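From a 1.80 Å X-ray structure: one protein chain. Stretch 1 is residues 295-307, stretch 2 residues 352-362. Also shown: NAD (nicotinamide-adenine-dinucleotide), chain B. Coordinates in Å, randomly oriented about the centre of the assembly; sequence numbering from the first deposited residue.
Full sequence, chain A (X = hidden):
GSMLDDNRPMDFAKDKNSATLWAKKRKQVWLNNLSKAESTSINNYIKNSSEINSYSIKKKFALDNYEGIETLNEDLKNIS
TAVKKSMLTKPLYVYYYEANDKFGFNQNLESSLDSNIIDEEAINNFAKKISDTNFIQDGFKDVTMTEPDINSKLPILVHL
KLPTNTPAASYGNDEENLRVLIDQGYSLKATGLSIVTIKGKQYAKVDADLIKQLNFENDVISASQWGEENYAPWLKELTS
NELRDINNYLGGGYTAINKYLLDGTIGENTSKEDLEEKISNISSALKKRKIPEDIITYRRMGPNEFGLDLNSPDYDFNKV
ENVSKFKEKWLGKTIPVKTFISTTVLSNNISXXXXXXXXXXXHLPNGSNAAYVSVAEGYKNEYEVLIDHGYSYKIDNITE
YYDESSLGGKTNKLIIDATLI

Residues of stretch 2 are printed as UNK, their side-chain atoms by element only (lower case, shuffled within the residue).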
# COMPACT_ATOMS: atom_id res chain seq x y z
N ILE A 295 -11.10 2.47 1.74
CA ILE A 295 -10.10 3.48 2.04
C ILE A 295 -8.85 2.79 2.62
O ILE A 295 -8.94 1.72 3.24
CB ILE A 295 -10.65 4.57 3.03
CG1 ILE A 295 -9.71 5.78 3.09
CG2 ILE A 295 -10.97 3.99 4.41
CD1 ILE A 295 -10.34 7.02 3.76
N ILE A 296 -7.69 3.36 2.34
CA ILE A 296 -6.45 2.95 2.99
C ILE A 296 -6.25 3.79 4.27
O ILE A 296 -6.38 5.02 4.24
CB ILE A 296 -5.23 3.12 2.06
CG1 ILE A 296 -5.36 2.21 0.82
CG2 ILE A 296 -3.95 2.87 2.84
CD1 ILE A 296 -5.69 0.74 1.17
N THR A 297 -5.96 3.14 5.39
CA THR A 297 -5.62 3.89 6.61
C THR A 297 -4.37 3.28 7.26
O THR A 297 -3.93 2.20 6.87
CB THR A 297 -6.80 3.92 7.60
OG1 THR A 297 -6.54 4.92 8.60
CG2 THR A 297 -7.06 2.53 8.25
N TYR A 298 -3.79 3.98 8.22
CA TYR A 298 -2.45 3.66 8.75
C TYR A 298 -2.40 3.56 10.28
O TYR A 298 -3.21 4.17 10.98
CB TYR A 298 -1.43 4.71 8.30
CG TYR A 298 -1.30 4.87 6.79
CD1 TYR A 298 -2.14 5.75 6.09
CD2 TYR A 298 -0.35 4.15 6.07
CE1 TYR A 298 -2.02 5.90 4.71
CE2 TYR A 298 -0.22 4.29 4.69
CZ TYR A 298 -1.07 5.15 4.02
OH TYR A 298 -0.92 5.28 2.67
N ARG A 299 -1.42 2.84 10.80
CA ARG A 299 -1.27 2.77 12.25
C ARG A 299 0.20 2.54 12.58
O ARG A 299 0.84 1.67 11.99
CB ARG A 299 -2.13 1.65 12.85
CG ARG A 299 -1.99 1.54 14.37
CD ARG A 299 -2.94 0.48 14.98
NE ARG A 299 -2.45 0.14 16.31
CZ ARG A 299 -2.57 0.94 17.37
NH1 ARG A 299 -3.22 2.10 17.27
NH2 ARG A 299 -2.05 0.57 18.54
N ARG A 300 0.72 3.34 13.50
CA ARG A 300 2.02 3.10 14.10
C ARG A 300 1.79 2.12 15.24
O ARG A 300 1.20 2.47 16.26
CB ARG A 300 2.65 4.41 14.55
CG ARG A 300 2.78 5.43 13.41
CD ARG A 300 3.60 4.84 12.25
NE ARG A 300 3.60 5.64 11.02
CZ ARG A 300 4.71 6.03 10.38
NH1 ARG A 300 5.90 5.74 10.88
NH2 ARG A 300 4.64 6.73 9.26
N MET A 301 2.19 0.87 15.03
CA MET A 301 1.85 -0.21 15.96
C MET A 301 3.02 -0.44 16.91
O MET A 301 4.18 -0.31 16.51
CB MET A 301 1.52 -1.51 15.21
CG MET A 301 0.56 -1.35 14.01
SD MET A 301 0.44 -2.86 13.02
CE MET A 301 -0.67 -3.82 13.99
N GLY A 302 2.72 -0.76 18.16
CA GLY A 302 3.76 -1.18 19.08
C GLY A 302 4.07 -2.66 18.91
O GLY A 302 3.27 -3.40 18.33
N PRO A 303 5.22 -3.11 19.44
CA PRO A 303 5.64 -4.50 19.26
C PRO A 303 4.67 -5.53 19.85
O PRO A 303 4.55 -6.62 19.29
CB PRO A 303 6.99 -4.56 19.98
CG PRO A 303 6.93 -3.42 20.99
CD PRO A 303 6.21 -2.34 20.23
N ASN A 304 4.00 -5.19 20.96
CA ASN A 304 3.03 -6.10 21.60
C ASN A 304 1.96 -6.61 20.64
O ASN A 304 1.41 -7.69 20.84
CB ASN A 304 2.30 -5.43 22.77
CG ASN A 304 3.19 -5.13 23.95
OD1 ASN A 304 2.71 -4.59 24.96
ND2 ASN A 304 4.48 -5.47 23.86
N GLU A 305 1.64 -5.83 19.61
CA GLU A 305 0.59 -6.22 18.68
C GLU A 305 1.01 -7.42 17.84
O GLU A 305 0.16 -8.05 17.21
CB GLU A 305 0.21 -5.04 17.80
CG GLU A 305 -0.57 -4.01 18.61
CD GLU A 305 -0.61 -2.64 17.97
OE1 GLU A 305 -1.27 -2.51 16.92
OE2 GLU A 305 0.02 -1.71 18.52
N PHE A 306 2.30 -7.75 17.87
CA PHE A 306 2.79 -8.94 17.20
C PHE A 306 3.59 -9.81 18.18
O PHE A 306 4.51 -10.53 17.78
CB PHE A 306 3.62 -8.56 15.98
CG PHE A 306 2.78 -8.00 14.87
CD1 PHE A 306 2.48 -6.65 14.83
CD2 PHE A 306 2.26 -8.84 13.89
CE1 PHE A 306 1.69 -6.15 13.81
CE2 PHE A 306 1.46 -8.33 12.87
CZ PHE A 306 1.18 -7.00 12.83
N GLY A 307 3.23 -9.73 19.45
CA GLY A 307 3.82 -10.57 20.48
C GLY A 307 5.29 -10.30 20.76
O GLY A 307 5.99 -11.17 21.26
N UNK A 352 4.48 11.31 18.74
CA UNK A 352 4.42 10.52 19.97
C UNK A 352 4.80 9.06 19.73
O UNK A 352 5.23 8.37 20.65
c UNK A 352 3.03 10.60 20.60
N UNK A 353 4.66 8.61 18.48
CA UNK A 353 4.91 7.21 18.13
C UNK A 353 6.00 7.08 17.06
O UNK A 353 5.98 6.14 16.27
c UNK A 353 2.45 6.45 19.86
c UNK A 353 0.24 7.80 18.88
c UNK A 353 1.37 6.72 20.71
c UNK A 353 3.62 6.55 17.65
c UNK A 353 2.44 6.84 18.54
c UNK A 353 1.33 7.52 18.05
c UNK A 353 0.27 7.40 20.21
N UNK A 354 6.94 8.02 17.06
CA UNK A 354 7.90 8.18 15.95
C UNK A 354 8.85 7.00 15.82
O UNK A 354 9.32 6.72 14.72
c UNK A 354 8.69 9.45 16.12
N UNK A 355 9.12 6.31 16.92
CA UNK A 355 10.09 5.22 16.88
C UNK A 355 9.48 3.83 16.74
O UNK A 355 10.22 2.85 16.57
c UNK A 355 11.95 6.46 18.08
c UNK A 355 10.98 5.28 18.12
n UNK A 355 15.02 7.58 20.07
c UNK A 355 13.92 7.61 19.08
c UNK A 355 12.95 6.43 19.20
N UNK A 356 8.15 3.72 16.77
CA UNK A 356 7.51 2.43 16.50
C UNK A 356 7.91 1.92 15.09
O UNK A 356 7.88 2.69 14.13
n UNK A 356 3.66 3.01 19.57
n UNK A 356 2.19 3.45 21.27
c UNK A 356 5.52 2.88 18.03
n UNK A 356 1.39 2.95 19.19
c UNK A 356 5.99 2.52 16.61
c UNK A 356 2.41 3.13 20.01
c UNK A 356 4.04 2.67 18.20
N UNK A 357 8.31 0.65 15.00
CA UNK A 357 8.92 0.09 13.77
C UNK A 357 7.91 -0.63 12.88
O UNK A 357 8.25 -1.15 11.81
c UNK A 357 10.04 -0.89 14.13
c UNK A 357 12.11 -1.41 15.45
c UNK A 357 13.09 -0.94 16.51
n UNK A 357 13.99 -2.06 16.89
c UNK A 357 11.12 -0.32 15.05
N UNK A 358 6.67 -0.69 13.35
CA UNK A 358 5.66 -1.46 12.65
C UNK A 358 4.59 -0.52 12.13
O UNK A 358 3.82 0.05 12.91
c UNK A 358 5.47 -4.43 15.19
c UNK A 358 6.51 -4.54 12.91
c UNK A 358 5.08 -2.53 13.58
c UNK A 358 6.07 -3.62 14.06
N UNK A 359 4.54 -0.36 10.82
CA UNK A 359 3.60 0.55 10.18
C UNK A 359 2.48 -0.20 9.46
O UNK A 359 2.69 -0.79 8.39
c UNK A 359 6.43 2.91 8.87
c UNK A 359 5.52 2.13 9.84
c UNK A 359 3.33 2.50 8.62
c UNK A 359 4.31 1.48 9.18
N UNK A 360 1.30 -0.19 10.06
CA UNK A 360 0.12 -0.80 9.44
C UNK A 360 -0.29 0.02 8.23
O UNK A 360 -0.41 1.24 8.31
c UNK A 360 -1.04 -0.89 10.43
c UNK A 360 -1.76 -3.20 9.79
c UNK A 360 -3.39 -1.62 10.93
c UNK A 360 -2.21 -1.76 9.94
N UNK A 361 -0.44 -0.63 7.08
CA UNK A 361 -1.10 0.00 5.94
C UNK A 361 -2.33 -0.82 5.63
O UNK A 361 -2.25 -1.84 4.93
c UNK A 361 -0.16 0.12 4.74
n UNK A 361 1.04 0.35 1.93
c UNK A 361 0.22 1.40 2.54
c UNK A 361 2.08 0.57 1.12
c UNK A 361 -0.81 0.82 3.52
n UNK A 361 2.46 1.81 0.83
n UNK A 361 2.77 -0.45 0.63
N UNK A 362 -3.45 -0.37 6.18
CA UNK A 362 -4.68 -1.16 6.25
C UNK A 362 -5.68 -0.82 5.16
O UNK A 362 -6.07 0.34 5.00
c UNK A 362 -7.32 -1.20 9.14
c UNK A 362 -6.63 -1.75 7.88
c UNK A 362 -5.34 -0.96 7.62
c UNK A 362 -6.40 -3.30 7.94
PA NAD B . -3.36 1.73 21.84
O1A NAD B . -4.29 1.57 23.03
O2A NAD B . -3.74 1.16 20.51
O5B NAD B . -1.91 1.12 22.20
C5B NAD B . -1.31 1.24 23.50
C4B NAD B . -0.33 0.10 23.70
O4B NAD B . -1.07 -1.13 23.68
C3B NAD B . 0.71 0.03 22.58
O3B NAD B . 1.97 -0.37 23.16
C2B NAD B . 0.16 -1.06 21.67
O2B NAD B . 1.20 -1.76 20.97
C1B NAD B . -0.59 -1.98 22.63
N9A NAD B . -1.73 -2.60 21.93
C8A NAD B . -2.73 -1.96 21.30
N7A NAD B . -3.60 -2.86 20.75
C5A NAD B . -3.12 -4.08 21.01
C6A NAD B . -3.53 -5.47 20.72
N6A NAD B . -4.65 -5.71 20.01
N1A NAD B . -2.73 -6.47 21.16
C2A NAD B . -1.61 -6.23 21.88
N3A NAD B . -1.19 -4.99 22.19
C4A NAD B . -1.89 -3.90 21.77
O3 NAD B . -3.11 3.30 21.67
PN NAD B . -1.97 4.06 20.82
O1N NAD B . -2.21 3.78 19.36
O2N NAD B . -0.64 3.79 21.47
O5D NAD B . -2.38 5.58 21.17
C5D NAD B . -3.70 6.07 20.95
C4D NAD B . -3.68 7.59 21.02
O4D NAD B . -3.07 8.11 19.84
C3D NAD B . -5.10 8.13 21.01
O3D NAD B . -5.06 9.45 21.60
C2D NAD B . -5.42 8.24 19.54
O2D NAD B . -6.39 9.26 19.28
C1D NAD B . -4.06 8.54 18.90
N1N NAD B . -3.83 7.86 17.61
C2N NAD B . -2.85 6.95 17.47
C3N NAD B . -2.64 6.31 16.24
C7N NAD B . -1.55 5.30 16.05
O7N NAD B . -1.10 4.63 16.99
N7N NAD B . -1.07 5.20 14.82
C4N NAD B . -3.44 6.62 15.14
C5N NAD B . -4.45 7.55 15.32
C6N NAD B . -4.62 8.16 16.57
O HOH W 1 0.69 4.35 0.80
O HOH W 2 6.78 4.93 13.66

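Position 352 carries one side-chain carbon and touches nothing on stretch 1. It is Ala 352.

Position 353 has one carbon followed by a ring of six carbons. Its CB lies 3.9 Å from Arg 300 CB, and the ring then leads away from stretch 1. An all-carbon ring with no hydroxyl makes it Phe 353. One face of the ring receives O7N of the NAD.

Position 354 again has a single carbon, pointing away from stretch 1. This is Ala 354.

Position 355 has four carbons in a row ending in nitrogen. The chain is extended, exposed and free of contacts with stretch 1. It is Lys 355.

Position 356 shows three carbons, a nitrogen, and a carbon bearing two more nitrogens. Its CA-to-CB bond points toward stretch 1, and one end nitrogen meets Arg 300 O. The end group is a guanidinium, so the residue is Arg 356. It closes a type I turn that begins at Phe 353. NH1 donates to Arg 300 O at 3.0 Å. NH2 donates to NAD O2N at 2.9 Å, and NH1 donates to the same oxygen at 3.2 Å.

Position 357 has four carbons in a row and a terminal nitrogen. Its CA-to-CB bond points away from stretch 1. It is Lys 357.

Position 358 has four carbons forked at the second, touching Met 301 and Phe 306. This is Leu 358. Its CD1 lies 3.7 Å from Phe 306 CD1, and its CB is 4.0 Å from Met 301 CB. Its backbone O accepts from Met 301 N at 2.8 Å.

Position 359 has four carbons forked at the first. One arm is two carbons long and meets the Arg 300 guanidinium. This is Ile 359. Its CD1 sits over one face of that group, 3.5 Å from Arg 300 NH1.

Position 360 has four carbons forked at the second, touching Met 301 and Arg 299. It is Leu 360. Its CB packs 3.6 Å from Met 301 SD and 3.7 Å from Arg 299 CB. Its N donates to Arg 299 O at 2.7 Å, and its O accepts from Arg 299 N at 3.1 Å.

Position 361 has three carbons, a nitrogen, and a carbon carrying two nitrogens. It touches the Tyr 298 ring. This is Arg 361. Its CD lies 3.6 Å from Tyr 298 CE2. Water 1 joins Arg 361 NH1 to Tyr 298 OH.

Position 362 has four carbons forked at the second, touching Thr 297. It is Leu 362, with CD2 3.8 Å from Thr 297 CG2. Its N donates to Thr 297 O at 2.7 Å, and its O accepts from Thr 297 N at 2.8 Å.

The contact is an antiparallel strand pair. Side chains alternate, so Thr 297, Arg 299, Leu 360 and Leu 362 share one face, while Tyr 298, Arg 300, Ile 359 and Arg 361 share the other. Arg 356, in the loop before its strand, brings its guanidinium near that of Arg 299 on the partner strand, with Arg 299 NH2 and Arg 356 NH1 4.2 Å apart. Both guanidinium groups bind NAD phosphate oxygens, and Glu 305 forms a salt bridge with Arg 299, so negative partners offset the crowding.

Stretch 2 (352-362) AFAKRKLILRL
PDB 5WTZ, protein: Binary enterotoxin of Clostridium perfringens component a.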